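Local coordinates for protein enoyl-CoA hydratase (Mycobacterium smegmatis, PDB 3PE8) that belongs to the enoyl-CoA hydratase/isomerase family, binds zinc and probably adds water to the double bond of enoyl-CoA thioesters, at residues 174-179 with 184-189. Sequence-based numbering, arbitrary orientation.
Sequences VTEVVA and LTAARR
The side chains of E176 and R189 cross at about a right angle, E176 reaching out from segment 174-179 and R189 folding back over helix 183-195. With CG anti to the backbone N (chi1 -173°) and the chain extended beyond it, E176 carries OE2 to the guanidinium edge, 3.2 Å from R189 NH2. Carboxylate and guanidinium planes are turned 46° apart. The salt bridge contains one weak, bent hydrogen bond (N-H...O 124°). A bend at chi3 lays the guanidinium across A186, whose CA stands over the centre of one face, 3.6 Å from the plane. Beside the ion pair, V178 CG1 packs on A186 CB at 3.9 Å, the apolar part of the contact. One water bridges the two segments: it donates to E176 OE1 and A186 O, 2.9 Å each, and weakly accepts from R189 NH2. Strand 177-178 borders strand 116-120 at one edge of the chain's six-stranded crotonase-fold sheet, while L184 and A187 face strand 56-61. The stronger partner of E176 is R155 of the second subunit, which pairs with OE1. The carboxylate is thus shared between a subunit interface and a loose, partly water-mediated link to the helix, and the two arginines probably stabilise its negative charge.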
ATOM      1  N   VAL A 174      -4.017   7.568  25.400  1.00  9.18           N
ATOM      2  CA  VAL A 174      -3.662   8.859  25.981  1.00  8.81           C
ATOM      3  C   VAL A 174      -2.224   8.794  26.462  1.00  9.09           C
ATOM      4  O   VAL A 174      -1.665   7.705  26.754  1.00 11.07           O
ATOM      5  CB  VAL A 174      -4.601   9.310  27.125  1.00  9.01           C
ATOM      6  CG1 VAL A 174      -6.055   9.315  26.642  1.00  9.74           C
ATOM      7  CG2 VAL A 174      -4.428   8.425  28.385  1.00 11.56           C
ATOM      8  N   THR A 175      -1.612   9.968  26.540  1.00  9.82           N
ATOM      9  CA  THR A 175      -0.209  10.063  26.959  1.00 10.17           C
ATOM     10  C   THR A 175       0.010  10.236  28.469  1.00 10.89           C
ATOM     11  O   THR A 175       1.120  10.001  29.008  1.00 11.19           O
ATOM     12  CB  THR A 175       0.522  11.211  26.263  1.00  9.84           C
ATOM     13  OG1 THR A 175      -0.023  12.489  26.629  1.00 10.29           O
ATOM     14  CG2 THR A 175       0.541  11.041  24.713  1.00 10.02           C
ATOM     15  N   GLU A 176      -1.046  10.654  29.165  1.00 11.35           N
ATOM     16  CA  GLU A 176      -0.956  11.098  30.547  1.00 11.75           C
ATOM     17  C   GLU A 176      -2.359  11.131  31.142  1.00 11.06           C
ATOM     18  O   GLU A 176      -3.313  11.486  30.449  1.00 10.20           O
ATOM     19  CB  GLU A 176      -0.311  12.493  30.574  1.00 12.45           C
ATOM     20  CG  GLU A 176       0.009  13.033  31.921  1.00 15.11           C
ATOM     21  CD  GLU A 176       0.726  14.390  31.891  1.00 17.68           C
ATOM     22  OE1 GLU A 176       0.860  15.041  30.814  1.00 16.14           O
ATOM     23  OE2 GLU A 176       1.117  14.845  33.002  1.00 19.26           O
ATOM     24  N   VAL A 177      -2.454  10.741  32.414  1.00 11.30           N
ATOM     25  CA  VAL A 177      -3.682  10.827  33.199  1.00 10.53           C
ATOM     26  C   VAL A 177      -3.349  11.641  34.441  1.00 11.14           C
ATOM     27  O   VAL A 177      -2.366  11.346  35.144  1.00 11.56           O
ATOM     28  CB  VAL A 177      -4.237   9.462  33.624  1.00  9.81           C
ATOM     29  CG1 VAL A 177      -5.439   9.657  34.539  1.00 10.33           C
ATOM     30  CG2 VAL A 177      -4.625   8.680  32.372  1.00 12.38           C
ATOM     31  N   VAL A 178      -4.185  12.654  34.699  1.00 10.79           N
ATOM     32  CA  VAL A 178      -3.996  13.574  35.832  1.00 11.58           C
ATOM     33  C   VAL A 178      -5.296  13.756  36.605  1.00 11.35           C
ATOM     34  O   VAL A 178      -6.381  13.451  36.103  1.00 11.94           O
ATOM     35  CB  VAL A 178      -3.495  14.961  35.381  1.00 12.76           C
ATOM     36  CG1 VAL A 178      -2.125  14.841  34.676  1.00 15.36           C
ATOM     37  CG2 VAL A 178      -4.506  15.641  34.463  1.00 13.26           C
ATOM     38  N   ALA A 179      -5.180  14.252  37.839  1.00 11.94           N
ATOM     39  CA  ALA A 179      -6.344  14.584  38.622  1.00 12.95           C
ATOM     40  C   ALA A 179      -7.223  15.545  37.832  1.00 12.62           C
ATOM     41  O   ALA A 179      -6.743  16.414  37.099  1.00 12.85           O
ATOM     42  CB  ALA A 179      -5.919  15.246  39.992  1.00 14.51           C
ATOM     43  N   LEU A 184      -6.433  20.925  32.674  1.00 11.25           N
ATOM     44  CA  LEU A 184      -5.994  22.026  31.806  1.00 11.37           C
ATOM     45  C   LEU A 184      -4.615  22.569  32.214  1.00 12.06           C
ATOM     46  O   LEU A 184      -3.854  22.954  31.346  1.00 11.20           O
ATOM     47  CB  LEU A 184      -7.036  23.128  31.686  1.00 12.67           C
ATOM     48  CG  LEU A 184      -8.147  22.893  30.616  1.00 15.39           C
ATOM     49  CD1 LEU A 184      -7.624  23.073  29.153  1.00 16.39           C
ATOM     50  CD2 LEU A 184      -8.818  21.583  30.722  1.00 19.38           C
ATOM     51  N   THR A 185      -4.265  22.526  33.499  1.00 12.76           N
ATOM     52  CA  THR A 185      -2.881  22.756  33.922  1.00 12.95           C
ATOM     53  C   THR A 185      -1.906  21.870  33.135  1.00 12.73           C
ATOM     54  O   THR A 185      -0.886  22.337  32.588  1.00 13.30           O
ATOM     55  CB  THR A 185      -2.743  22.490  35.437  1.00 13.58           C
ATOM     56  OG1 THR A 185      -3.643  23.331  36.125  1.00 16.20           O
ATOM     57  CG2 THR A 185      -1.285  22.782  35.918  1.00 14.57           C
ATOM     58  N   ALA A 186      -2.186  20.571  33.075  1.00 12.42           N
ATOM     59  CA  ALA A 186      -1.329  19.661  32.372  1.00 11.84           C
ATOM     60  C   ALA A 186      -1.247  19.906  30.894  1.00 11.37           C
ATOM     61  O   ALA A 186      -0.165  19.762  30.275  1.00 12.65           O
ATOM     62  CB  ALA A 186      -1.768  18.178  32.627  1.00 12.59           C
ATOM     63  N   ALA A 187      -2.403  20.177  30.289  1.00 11.34           N
ATOM     64  CA  ALA A 187      -2.451  20.466  28.856  1.00 10.12           C
ATOM     65  C   ALA A 187      -1.650  21.727  28.532  1.00 10.63           C
ATOM     66  O   ALA A 187      -0.925  21.754  27.527  1.00 10.26           O
ATOM     67  CB  ALA A 187      -3.852  20.585  28.382  1.00 10.96           C
ATOM     68  N   ARG A 188      -1.742  22.742  29.402  1.00 10.99           N
ATOM     69  CA  ARG A 188      -0.957  23.980  29.221  1.00 11.79           C
ATOM     70  C   ARG A 188       0.542  23.742  29.341  1.00 12.19           C
ATOM     71  O   ARG A 188       1.315  24.394  28.650  1.00 12.07           O
ATOM     72  CB  ARG A 188      -1.417  25.080  30.182  1.00 11.49           C
ATOM     73  CG  ARG A 188      -2.744  25.741  29.769  1.00 13.49           C
ATOM     74  CD  ARG A 188      -3.073  26.920  30.656  1.00 13.83           C
ATOM     75  NE  ARG A 188      -3.596  26.570  31.971  1.00 14.55           N
ATOM     76  CZ  ARG A 188      -4.892  26.414  32.276  1.00 15.67           C
ATOM     77  NH1 ARG A 188      -5.853  26.518  31.343  1.00 15.84           N
ATOM     78  NH2 ARG A 188      -5.232  26.128  33.518  1.00 15.85           N
ATOM     79  N   ARG A 189       0.960  22.799  30.198  1.00 12.72           N
ATOM     80  CA  ARG A 189       2.371  22.449  30.318  1.00 13.24           C
ATOM     81  C   ARG A 189       2.900  21.872  29.027  1.00 11.99           C
ATOM     82  O   ARG A 189       3.997  22.265  28.584  1.00 12.76           O
ATOM     83  CB  ARG A 189       2.628  21.443  31.466  1.00 14.75           C
ATOM     84  CG  ARG A 189       2.436  21.954  32.829  1.00 18.74           C
ATOM     85  CD  ARG A 189       3.038  20.987  33.864  1.00 23.79           C
ATOM     86  NE  ARG A 189       2.547  19.598  33.713  1.00 24.33           N
ATOM     87  CZ  ARG A 189       1.636  19.026  34.514  1.00 28.09           C
ATOM     88  NH1 ARG A 189       1.061  19.718  35.528  1.00 27.91           N
ATOM     89  NH2 ARG A 189       1.256  17.769  34.288  1.00 28.52           N
TER
HETATM   90  O   HOH W   1       1.663  17.745  31.245  1.00 16.04           O